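Lactose Operon Repressor (Escherichia coli, PDB 1JYE) probably represses transcription of the lactose operon by binding operator DNA and lets go when a sugar inducer binds in its core. Local coordinates at residues S69-H74 with Q78-I83; S102-C107 with A133-A138; T109-L114 with S120-N125; L189-A194 with G218-M223; G252-I257 with P284-I289. The protein carries 1 engineered substitution. One frame throughout, in Å; residues are numbered along the deposited sequence.

Contacts 1, 2 and 3 belong to the subdomain built on the parallel sheet 93-98, 63-68, 122-125, 145-147; contacts 4 and 5 belong to the other subdomain. Contact 3 is the most thoroughly buried, purely aliphatic, and shares helix 104-115 with contact 2, whose helix pair is only partly buried and equally apolar. Contact 1 sits on the opposite side of that sheet and touches contact 3 through Asn-125 and Ile-123; at the subunit interface it mixes methyl packing with polar groups. Contact 4 faces the cleft, where an indole meets a capped helix start, whereas contact 5, about 36 Å from contact 3 between centres, is a buried methionine contact.

Contact 1 of 5, residues S69-H74 with Q78-I83; sequences SSLALH and QIVAAI
His-74 and Gln-78 stand one turn apart at the start of helix 74-89, their CA atoms 6.3 Å apart, while the preceding loop folds back so that Leu-71 comes level with Val-80. The turn is closed by the helical bond from Gln-78 N to His-74 O, 3.0 Å long with an N-H...O angle of 152°. Over one face of the imidazole lies Gln-78 CG, displaced toward the rim and nearest His-74 CE1 at 3.4 Å, a CH-pi contact. A bend at chi2 (-58°) folds the rest of the glutamine back across the ring, and the amide plane ends only 9° from the ring plane. Farther up, Leu-71 CD2 meets Val-80 CG2 at 3.7 Å, the two side chains crossing nearly at right angles. The loop itself is shaped by a type I turn from Ser-70 to Leu-73 and an ST turn, in which Ala-72 N donates to Ser-70 OG. Beyond the segments, Gln-78 NE2 bonds to Ala-72 O of the second subunit, and Leu-71 packs on the engineered Leu-84 there. The CH-pi contact with His-74 and the bond to Ala-72 O of the second subunit thus share one side chain.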
# COMPACT_ATOMS: atom_id res chain seq x y z
N SER A 69 12.66 3.32 1.69
CA SER A 69 12.13 3.99 0.52
C SER A 69 10.73 4.42 0.97
O SER A 69 10.23 3.93 1.98
CB SER A 69 12.01 3.02 -0.65
OG SER A 69 13.28 2.55 -1.07
N SER A 70 10.10 5.31 0.22
CA SER A 70 8.78 5.80 0.57
C SER A 70 7.77 4.70 0.90
O SER A 70 7.62 3.73 0.15
CB SER A 70 8.22 6.67 -0.55
OG SER A 70 6.89 7.06 -0.24
N LEU A 71 7.07 4.86 2.01
CA LEU A 71 6.06 3.89 2.42
C LEU A 71 4.78 4.07 1.61
O LEU A 71 3.82 3.33 1.79
CB LEU A 71 5.77 4.03 3.92
CG LEU A 71 6.97 3.74 4.83
CD1 LEU A 71 6.53 3.78 6.28
CD2 LEU A 71 7.57 2.38 4.49
N ALA A 72 4.79 5.06 0.72
CA ALA A 72 3.63 5.30 -0.14
C ALA A 72 3.64 4.19 -1.19
O ALA A 72 2.63 3.92 -1.84
CB ALA A 72 3.75 6.66 -0.81
N LEU A 73 4.81 3.57 -1.35
CA LEU A 73 5.00 2.47 -2.30
C LEU A 73 4.57 1.17 -1.61
O LEU A 73 4.84 0.97 -0.42
CB LEU A 73 6.47 2.38 -2.72
CG LEU A 73 7.03 3.59 -3.49
CD1 LEU A 73 8.55 3.51 -3.54
CD2 LEU A 73 6.44 3.61 -4.89
N HIS A 74 3.92 0.29 -2.36
CA HIS A 74 3.43 -0.97 -1.80
C HIS A 74 4.48 -1.89 -1.20
O HIS A 74 4.38 -2.28 -0.04
CB HIS A 74 2.61 -1.72 -2.85
CG HIS A 74 2.11 -3.06 -2.39
ND1 HIS A 74 2.86 -4.21 -2.49
CD2 HIS A 74 0.95 -3.42 -1.79
CE1 HIS A 74 2.18 -5.22 -1.98
NE2 HIS A 74 1.02 -4.77 -1.55
N GLN A 78 4.94 -3.02 2.84
CA GLN A 78 4.70 -4.39 3.29
C GLN A 78 5.91 -4.89 4.09
O GLN A 78 5.76 -5.55 5.11
CB GLN A 78 4.46 -5.31 2.09
CG GLN A 78 3.26 -4.91 1.23
CD GLN A 78 1.96 -4.87 2.01
OE1 GLN A 78 1.56 -5.86 2.61
NE2 GLN A 78 1.31 -3.71 2.01
N ILE A 79 7.10 -4.56 3.61
CA ILE A 79 8.31 -4.97 4.29
C ILE A 79 8.42 -4.32 5.67
O ILE A 79 8.67 -5.00 6.67
CB ILE A 79 9.56 -4.61 3.46
CG1 ILE A 79 9.51 -5.37 2.14
CG2 ILE A 79 10.83 -4.91 4.25
CD1 ILE A 79 10.62 -5.01 1.16
N VAL A 80 8.23 -3.01 5.73
CA VAL A 80 8.34 -2.31 7.01
C VAL A 80 7.27 -2.76 7.99
O VAL A 80 7.52 -2.82 9.20
CB VAL A 80 8.30 -0.77 6.80
CG1 VAL A 80 8.27 -0.06 8.15
CG2 VAL A 80 9.54 -0.33 6.02
N ALA A 81 6.08 -3.08 7.49
CA ALA A 81 5.01 -3.55 8.37
C ALA A 81 5.48 -4.83 9.06
O ALA A 81 5.30 -5.00 10.27
CB ALA A 81 3.75 -3.83 7.56
N ALA A 82 6.08 -5.72 8.29
CA ALA A 82 6.58 -6.98 8.83
C ALA A 82 7.72 -6.73 9.81
O ALA A 82 7.85 -7.43 10.82
CB ALA A 82 7.05 -7.88 7.70
N ILE A 83 8.56 -5.75 9.51
CA ILE A 83 9.67 -5.41 10.39
C ILE A 83 9.12 -4.94 11.74
O ILE A 83 9.55 -5.40 12.80
CB ILE A 83 10.53 -4.27 9.79
CG1 ILE A 83 11.33 -4.81 8.59
CG2 ILE A 83 11.47 -3.70 10.86
CD1 ILE A 83 12.13 -3.74 7.87

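Contact 2 of 5, residues S102-C107 with A133-A138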
# COMPACT_ATOMS: atom_id res chain seq x y z
N SER A 102 16.29 9.28 -4.24
CA SER A 102 17.35 9.58 -5.20
C SER A 102 18.69 9.97 -4.59
O SER A 102 18.85 11.08 -4.09
CB SER A 102 16.88 10.68 -6.16
OG SER A 102 15.73 10.28 -6.88
N GLY A 103 19.65 9.05 -4.64
CA GLY A 103 20.97 9.36 -4.13
C GLY A 103 21.47 8.63 -2.89
O GLY A 103 20.72 8.38 -1.94
N VAL A 104 22.75 8.31 -2.92
CA VAL A 104 23.41 7.63 -1.81
C VAL A 104 23.58 8.63 -0.67
O VAL A 104 23.60 8.25 0.50
CB VAL A 104 24.79 7.09 -2.24
CG1 VAL A 104 25.65 8.23 -2.78
CG2 VAL A 104 25.48 6.42 -1.06
N GLU A 105 23.69 9.91 -1.01
CA GLU A 105 23.86 10.95 0.00
C GLU A 105 22.61 11.07 0.87
O GLU A 105 22.70 11.28 2.08
CB GLU A 105 24.15 12.30 -0.65
CG GLU A 105 25.48 12.36 -1.39
CD GLU A 105 26.64 11.90 -0.53
OE1 GLU A 105 26.73 12.35 0.63
OE2 GLU A 105 27.47 11.10 -1.01
N ALA A 106 21.44 10.95 0.25
CA ALA A 106 20.18 11.03 0.98
C ALA A 106 20.08 9.88 1.96
O ALA A 106 19.59 10.04 3.08
CB ALA A 106 19.01 10.99 -0.00
N CYS A 107 20.56 8.70 1.55
CA CYS A 107 20.51 7.53 2.40
C CYS A 107 21.53 7.67 3.54
O CYS A 107 21.25 7.29 4.67
CB CYS A 107 20.81 6.26 1.59
SG CYS A 107 20.39 4.73 2.46
N ALA A 133 26.10 1.05 -1.73
CA ALA A 133 25.76 0.23 -0.57
C ALA A 133 26.99 0.12 0.34
O ALA A 133 26.88 0.19 1.56
CB ALA A 133 25.30 -1.16 -1.01
N ILE A 134 28.15 -0.05 -0.27
CA ILE A 134 29.39 -0.15 0.50
C ILE A 134 29.61 1.17 1.23
O ILE A 134 30.03 1.19 2.39
CB ILE A 134 30.59 -0.46 -0.42
CG1 ILE A 134 30.48 -1.90 -0.93
CG2 ILE A 134 31.90 -0.25 0.34
CD1 ILE A 134 31.52 -2.27 -1.98
N ALA A 135 29.31 2.28 0.56
CA ALA A 135 29.47 3.60 1.14
C ALA A 135 28.53 3.79 2.33
O ALA A 135 28.91 4.33 3.37
CB ALA A 135 29.22 4.67 0.09
N VAL A 136 27.29 3.34 2.18
CA VAL A 136 26.32 3.45 3.27
C VAL A 136 26.75 2.59 4.45
O VAL A 136 26.65 3.01 5.60
CB VAL A 136 24.91 3.03 2.81
CG1 VAL A 136 23.96 2.96 4.00
CG2 VAL A 136 24.39 4.03 1.79
N GLU A 137 27.26 1.39 4.17
CA GLU A 137 27.70 0.51 5.25
C GLU A 137 28.82 1.18 6.04
O GLU A 137 28.87 1.08 7.27
CB GLU A 137 28.20 -0.82 4.68
CG GLU A 137 28.62 -1.81 5.75
CD GLU A 137 29.33 -3.03 5.17
OE1 GLU A 137 30.37 -2.84 4.51
OE2 GLU A 137 28.86 -4.16 5.40
N ALA A 138 29.72 1.86 5.34
CA ALA A 138 30.83 2.53 6.00
C ALA A 138 30.32 3.63 6.92
O ALA A 138 30.89 3.88 7.98
CB ALA A 138 31.78 3.12 4.95
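Val-104, Cys-107 and Val-136 meet where the first turn of helix 104-115 runs beside helix 130-139, with Cys-107 and Val-136 the nearest pair of backbones, 7.2 Å between CA atoms. Gly-103 takes the N-cap position with a positive phi (113°), which turns the chain into the helix just ahead of Val-104. No hydrogen bond joins the segments; everything rests on aliphatic carbon and sulfur. Val-136 CG2 is the shared contact point. On one flank it touches Val-104 CG2 at 3.9 Å, the two valines running antiparallel alongside one another, and one turn later it touches Cys-107 SG at 4.1 Å. The thiol is delivered there because SG lies anti to the backbone N (chi1 -166°). Val-104 CG2 also reaches Ala-135 CB, more loosely, at 4.3 Å. Beneath this seam, Val-136 also rests on Phe-147 of strand 145-147, and Cys-107 on Tyr-126. Two neighbouring helices laid side by side on one face of a parallel sheet, each leading into the next strand through a beta-alpha-beta crossover, are characteristic of the Rossmann-like subdomains of periplasmic-binding-protein folds.

Contact 3 of 5, residues T109-L114 with S120-N125. Unlike the reference sequence in segment 109-114: Thr-109 (reference Ala).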
# COMPACT_ATOMS: atom_id res chain seq x y z
N THR A 109 22.46 10.39 4.90
CA THR A 109 21.90 11.36 5.84
C THR A 109 20.91 10.66 6.76
O THR A 109 20.90 10.89 7.98
CB THR A 109 21.20 12.51 5.09
OG1 THR A 109 22.17 13.26 4.35
CG2 THR A 109 20.49 13.44 6.08
N ALA A 110 20.07 9.80 6.19
CA ALA A 110 19.09 9.07 6.97
C ALA A 110 19.80 8.21 8.02
O ALA A 110 19.41 8.19 9.18
CB ALA A 110 18.24 8.19 6.06
N VAL A 111 20.85 7.52 7.59
CA VAL A 111 21.62 6.67 8.50
C VAL A 111 22.23 7.52 9.61
O VAL A 111 22.22 7.12 10.78
CB VAL A 111 22.74 5.93 7.74
CG1 VAL A 111 23.69 5.26 8.73
CG2 VAL A 111 22.13 4.88 6.82
N HIS A 112 22.76 8.69 9.25
CA HIS A 112 23.35 9.58 10.24
C HIS A 112 22.33 9.96 11.31
O HIS A 112 22.61 9.89 12.51
CB HIS A 112 23.90 10.84 9.56
CG HIS A 112 24.45 11.85 10.51
ND1 HIS A 112 23.66 12.61 11.34
CD2 HIS A 112 25.73 12.22 10.78
CE1 HIS A 112 24.42 13.40 12.07
NE2 HIS A 112 25.68 13.18 11.75
N ASN A 113 21.13 10.36 10.88
CA ASN A 113 20.08 10.76 11.82
C ASN A 113 19.66 9.59 12.71
O ASN A 113 19.35 9.79 13.88
CB ASN A 113 18.86 11.30 11.07
CG ASN A 113 19.17 12.54 10.26
OD1 ASN A 113 20.02 13.35 10.64
ND2 ASN A 113 18.47 12.70 9.14
N LEU A 114 19.63 8.39 12.15
CA LEU A 114 19.24 7.21 12.91
C LEU A 114 20.29 6.89 13.98
O LEU A 114 19.94 6.53 15.11
CB LEU A 114 19.06 6.01 11.97
CG LEU A 114 17.83 6.07 11.06
CD1 LEU A 114 17.90 4.98 10.01
CD2 LEU A 114 16.56 5.93 11.90
N SER A 120 20.95 0.47 17.82
CA SER A 120 22.01 -0.53 17.92
C SER A 120 22.05 -1.47 16.72
O SER A 120 22.81 -2.44 16.69
CB SER A 120 21.85 -1.35 19.21
OG SER A 120 20.63 -2.07 19.22
N GLY A 121 21.22 -1.17 15.72
CA GLY A 121 21.17 -1.98 14.52
C GLY A 121 20.42 -1.22 13.45
O GLY A 121 19.50 -0.46 13.75
N LEU A 122 20.82 -1.41 12.19
CA LEU A 122 20.18 -0.72 11.08
C LEU A 122 19.72 -1.64 9.96
O LEU A 122 20.44 -2.54 9.55
CB LEU A 122 21.15 0.30 10.49
CG LEU A 122 21.59 1.47 11.37
CD1 LEU A 122 22.83 2.12 10.78
CD2 LEU A 122 20.46 2.46 11.49
N ILE A 123 18.50 -1.40 9.48
CA ILE A 123 17.98 -2.15 8.35
C ILE A 123 17.84 -1.11 7.24
O ILE A 123 17.13 -0.12 7.39
CB ILE A 123 16.61 -2.79 8.65
CG1 ILE A 123 16.77 -3.84 9.76
CG2 ILE A 123 16.05 -3.44 7.39
CD1 ILE A 123 15.47 -4.53 10.17
N ILE A 124 18.54 -1.33 6.13
CA ILE A 124 18.51 -0.41 5.00
C ILE A 124 17.59 -0.96 3.92
O ILE A 124 17.97 -1.83 3.13
CB ILE A 124 19.93 -0.21 4.41
CG1 ILE A 124 20.93 0.11 5.53
CG2 ILE A 124 19.92 0.92 3.39
CD1 ILE A 124 20.64 1.40 6.29
N ASN A 125 16.37 -0.43 3.89
CA ASN A 125 15.35 -0.84 2.92
C ASN A 125 15.25 0.23 1.84
O ASN A 125 14.20 0.82 1.62
CB ASN A 125 14.02 -1.00 3.66
CG ASN A 125 12.93 -1.58 2.78
OD1 ASN A 125 13.15 -2.56 2.07
ND2 ASN A 125 11.74 -0.98 2.83
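Val-111 and Leu-114 meet Leu-122 and Ile-124 without any flat group between them: no ring or amide offers a face or an edge, and branched methyls do all the touching. Leu-122 works as a fork. Its CD1 takes Val-111 CG1 at 3.8 Å, and its CD2 takes Leu-114, sitting 3.8 Å from the CB and 3.9 Å from the CD1 of that residue. Val-111 is split in the same manner, since its other methyl, CG2, meets Ile-124 CD1 at 3.8 Å with the two side chains at roughly right angles. A folded isoleucine makes this possible: chi2 of -62° turns Ile-124 CD1 back toward the helix. This is the helix-on-strand layer of a parallel alpha/beta sheet, helix 104-115 forming the beta-alpha-beta crossover between strands 93-98 and 122-125. The axes of segment 109-114 and strand 122-125 come within 10.5 Å, and the two directions differ by 156°, as expected when a crossover helix returns against its strands. Leu-114 also packs on Val-95 and Ser-97 of strand 93-98. Ile-123, pointing away from the helix, packs instead on Ile-83 of helix 74-89 and on Leu-304 of helix 293-308.

Contact 4 of 5, residues L189-A194 with G218-M223; sequences LSSVSA and GDWSAM
Trp-220 and Ser-191 meet beside the cleft between the two subdomains, where a glycerol lies about 4 Å from the indole, consistent with the sugar pocket of the lac repressor family. The benzo end of the indole does the touching. Trp-220 CZ2 has Ser-191 OG at its edge, in the ring plane, 3.9 Å away, a van der Waals contact with a ring carbon, not a hydrogen bond. The same Trp-220 CZ2 comes 3.9 Å from Ala-194 CB, and that methyl meets CH2 of the indole at 4.0 Å. Ser-191 is occupied otherwise: it is the N-cap of helix 192-207, with its OG turned anti to its own backbone N (chi1 158°) to accept weak bonds from Ala-194 N at 3.3 Å and Ser-193 N at 3.2 Å. On the other segment the loop carrying the tryptophan is braced by an Asx turn. Asp-219 OD1 accepts from Ser-221 N at 2.9 Å and, through its syn lone pair, from Ser-221 OG. Ser-221 in turn caps helix 222-234. Nearby, Trp-220 packs on Arg-197 and Pro-188, while Ser-193 OG bonds to Asp-149 of the facing subdomain. Trp-220 is this protein's own case of a more general feature: loops and helix starts at the C-terminal ends of parallel strands are typical of the ligand cleft of the periplasmic-binding-protein fold.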
# COMPACT_ATOMS: atom_id res chain seq x y z
N LEU A 189 14.65 2.49 -13.78
CA LEU A 189 16.03 2.00 -13.75
C LEU A 189 16.95 2.66 -12.73
O LEU A 189 18.11 2.28 -12.60
CB LEU A 189 16.64 2.06 -15.15
CG LEU A 189 15.88 1.19 -16.16
CD1 LEU A 189 16.65 1.16 -17.48
CD2 LEU A 189 15.70 -0.24 -15.62
N SER A 190 16.44 3.64 -11.98
CA SER A 190 17.24 4.28 -10.95
C SER A 190 17.29 3.30 -9.77
O SER A 190 18.14 3.42 -8.88
CB SER A 190 16.60 5.59 -10.51
OG SER A 190 15.26 5.38 -10.10
N SER A 191 16.38 2.33 -9.78
CA SER A 191 16.29 1.32 -8.74
C SER A 191 17.03 0.03 -9.08
O SER A 191 16.77 -0.58 -10.12
CB SER A 191 14.82 0.98 -8.47
OG SER A 191 14.70 -0.30 -7.87
N VAL A 192 17.92 -0.40 -8.20
CA VAL A 192 18.68 -1.63 -8.43
C VAL A 192 17.74 -2.83 -8.65
O VAL A 192 18.03 -3.70 -9.46
CB VAL A 192 19.65 -1.92 -7.25
CG1 VAL A 192 18.88 -2.18 -5.97
CG2 VAL A 192 20.53 -3.12 -7.59
N SER A 193 16.61 -2.86 -7.94
CA SER A 193 15.67 -3.97 -8.12
C SER A 193 15.11 -4.00 -9.54
O SER A 193 14.99 -5.07 -10.14
CB SER A 193 14.52 -3.87 -7.11
OG SER A 193 14.91 -4.39 -5.86
N ALA A 194 14.76 -2.83 -10.06
CA ALA A 194 14.22 -2.75 -11.41
C ALA A 194 15.28 -3.17 -12.42
O ALA A 194 14.98 -3.83 -13.42
CB ALA A 194 13.76 -1.33 -11.71
N GLY A 218 8.75 2.21 -16.63
CA GLY A 218 7.71 2.90 -15.88
C GLY A 218 8.25 3.39 -14.55
O GLY A 218 9.46 3.53 -14.39
N ASP A 219 7.37 3.65 -13.58
CA ASP A 219 7.83 4.14 -12.28
C ASP A 219 7.21 3.42 -11.08
O ASP A 219 7.18 3.98 -9.97
CB ASP A 219 7.58 5.65 -12.16
CG ASP A 219 6.10 6.01 -12.14
OD1 ASP A 219 5.26 5.10 -12.00
OD2 ASP A 219 5.77 7.21 -12.27
N TRP A 220 6.74 2.20 -11.30
CA TRP A 220 6.10 1.35 -10.29
C TRP A 220 4.60 1.62 -10.15
O TRP A 220 3.88 0.82 -9.55
CB TRP A 220 6.75 1.52 -8.90
CG TRP A 220 8.20 1.09 -8.75
CD1 TRP A 220 9.18 1.79 -8.11
CD2 TRP A 220 8.80 -0.15 -9.16
NE1 TRP A 220 10.35 1.06 -8.08
CE2 TRP A 220 10.14 -0.13 -8.71
CE3 TRP A 220 8.33 -1.28 -9.84
CZ2 TRP A 220 11.03 -1.20 -8.94
CZ3 TRP A 220 9.21 -2.34 -10.07
CH2 TRP A 220 10.54 -2.29 -9.61
N SER A 221 4.13 2.74 -10.70
CA SER A 221 2.71 3.08 -10.58
C SER A 221 1.83 2.51 -11.68
O SER A 221 2.28 2.27 -12.80
CB SER A 221 2.52 4.60 -10.54
OG SER A 221 2.73 5.18 -11.82
N ALA A 222 0.55 2.31 -11.36
CA ALA A 222 -0.39 1.80 -12.33
C ALA A 222 -0.50 2.74 -13.52
O ALA A 222 -0.56 2.30 -14.67
CB ALA A 222 -1.77 1.61 -11.69
N MET A 223 -0.50 4.05 -13.26
CA MET A 223 -0.61 5.01 -14.35
C MET A 223 0.56 4.91 -15.32
O MET A 223 0.37 5.07 -16.53
CB MET A 223 -0.73 6.44 -13.82
CG MET A 223 -1.09 7.46 -14.91
SD MET A 223 -2.62 7.05 -15.82
CE MET A 223 -3.86 7.51 -14.62

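Contact 5 of 5, residues G252-I257 with P284-I289; sequences GAMRAI and PPLTTI
Met-254 leaves its helix with CG anti to the carbonyl carbon (chi1 -72°), runs extended to the sulfur, and then bends at chi3 (61°), which swings CE over toward Pro-284 while SD faces Leu-286. Met-254 CE lies 3.3 Å from Pro-284 O and 3.7 Å from Pro-284 N, with the ring carbon Pro-284 CD at 3.9 Å, so it nestles against the proline backbone as much as against its ring. One bond back, Met-254 SD touches Leu-286 CD1 at 4.0 Å; that leucine extends its CG anti to the backbone N (chi1 179°) to reach across. No hydrogen bond spans the segments, and the contact is apolar apart from the proline backbone atoms. A cis peptide bond precedes Pro-284, and the two successive prolines stiffen the chain that passes the helix. In the fold, helix 247-259 is the crossover between strands 241-244 and 269-271 of the parallel sheet, and the chain passing Met-254 leads into strand 288-290. That strand pairs antiparallel with strand 316-324 in a small mixed sheet, probably part of the linking region between the two subdomains. Leu-286 also packs on Asp-247 and Ala-250 of the same helix, and Pro-285 packs on Arg-255 of the second subunit.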
# COMPACT_ATOMS: atom_id res chain seq x y z
N GLY A 252 -2.11 -1.27 -14.79
CA GLY A 252 -2.19 -0.20 -15.76
C GLY A 252 -2.12 -0.75 -17.18
O GLY A 252 -2.86 -0.31 -18.05
N ALA A 253 -1.23 -1.70 -17.40
CA ALA A 253 -1.08 -2.31 -18.72
C ALA A 253 -2.38 -3.01 -19.12
O ALA A 253 -2.83 -2.90 -20.25
CB ALA A 253 0.07 -3.32 -18.71
N MET A 254 -2.97 -3.72 -18.17
CA MET A 254 -4.21 -4.44 -18.42
C MET A 254 -5.32 -3.47 -18.81
O MET A 254 -6.13 -3.76 -19.69
CB MET A 254 -4.60 -5.24 -17.17
CG MET A 254 -3.71 -6.44 -16.93
SD MET A 254 -3.94 -7.18 -15.30
CE MET A 254 -5.67 -7.65 -15.40
N ARG A 255 -5.36 -2.31 -18.16
CA ARG A 255 -6.37 -1.32 -18.50
C ARG A 255 -6.13 -0.80 -19.92
O ARG A 255 -7.07 -0.65 -20.70
CB ARG A 255 -6.34 -0.14 -17.53
CG ARG A 255 -7.33 0.95 -17.92
CD ARG A 255 -7.24 2.20 -17.07
NE ARG A 255 -7.86 3.32 -17.79
CZ ARG A 255 -7.48 4.59 -17.68
NH1 ARG A 255 -6.48 4.93 -16.89
NH2 ARG A 255 -8.07 5.52 -18.42
N ALA A 256 -4.87 -0.55 -20.26
CA ALA A 256 -4.53 -0.05 -21.59
C ALA A 256 -4.96 -1.07 -22.65
O ALA A 256 -5.57 -0.71 -23.66
CB ALA A 256 -3.03 0.21 -21.69
N ILE A 257 -4.63 -2.33 -22.41
CA ILE A 257 -4.97 -3.41 -23.33
C ILE A 257 -6.49 -3.46 -23.54
O ILE A 257 -6.97 -3.47 -24.68
CB ILE A 257 -4.50 -4.77 -22.77
CG1 ILE A 257 -2.96 -4.81 -22.76
CG2 ILE A 257 -5.05 -5.91 -23.61
CD1 ILE A 257 -2.38 -5.94 -21.93
N PRO A 284 -8.79 -9.63 -15.64
CA PRO A 284 -8.98 -10.84 -14.82
C PRO A 284 -7.84 -11.01 -13.82
O PRO A 284 -6.85 -10.27 -13.88
CB PRO A 284 -9.01 -11.94 -15.87
CG PRO A 284 -8.02 -11.46 -16.86
CD PRO A 284 -8.35 -9.99 -17.00
N PRO A 285 -7.96 -11.97 -12.89
CA PRO A 285 -6.90 -12.19 -11.90
C PRO A 285 -5.54 -12.32 -12.57
O PRO A 285 -5.38 -13.02 -13.57
CB PRO A 285 -7.36 -13.46 -11.20
CG PRO A 285 -8.86 -13.25 -11.16
CD PRO A 285 -9.14 -12.79 -12.58
N LEU A 286 -4.56 -11.65 -11.98
CA LEU A 286 -3.20 -11.56 -12.52
C LEU A 286 -2.17 -12.63 -12.20
O LEU A 286 -1.88 -12.93 -11.04
CB LEU A 286 -2.63 -10.19 -12.14
CG LEU A 286 -1.20 -9.85 -12.57
CD1 LEU A 286 -1.14 -9.72 -14.09
CD2 LEU A 286 -0.78 -8.54 -11.90
N THR A 287 -1.59 -13.21 -13.26
CA THR A 287 -0.52 -14.19 -13.10
C THR A 287 0.66 -13.33 -12.69
O THR A 287 0.92 -12.30 -13.31
CB THR A 287 -0.21 -14.89 -14.43
OG1 THR A 287 -1.31 -15.72 -14.80
CG2 THR A 287 1.05 -15.74 -14.31
N THR A 288 1.39 -13.75 -11.67
CA THR A 288 2.49 -12.93 -11.18
C THR A 288 3.57 -13.75 -10.47
O THR A 288 3.48 -14.97 -10.39
CB THR A 288 1.91 -11.86 -10.21
OG1 THR A 288 2.95 -11.00 -9.75
CG2 THR A 288 1.23 -12.55 -9.02
N ILE A 289 4.59 -13.05 -9.98
CA ILE A 289 5.69 -13.67 -9.26
C ILE A 289 5.56 -13.26 -7.80
O ILE A 289 5.61 -12.07 -7.47
CB ILE A 289 7.06 -13.18 -9.78
CG1 ILE A 289 7.19 -13.48 -11.27
CG2 ILE A 289 8.18 -13.83 -8.97
CD1 ILE A 289 7.06 -14.95 -11.63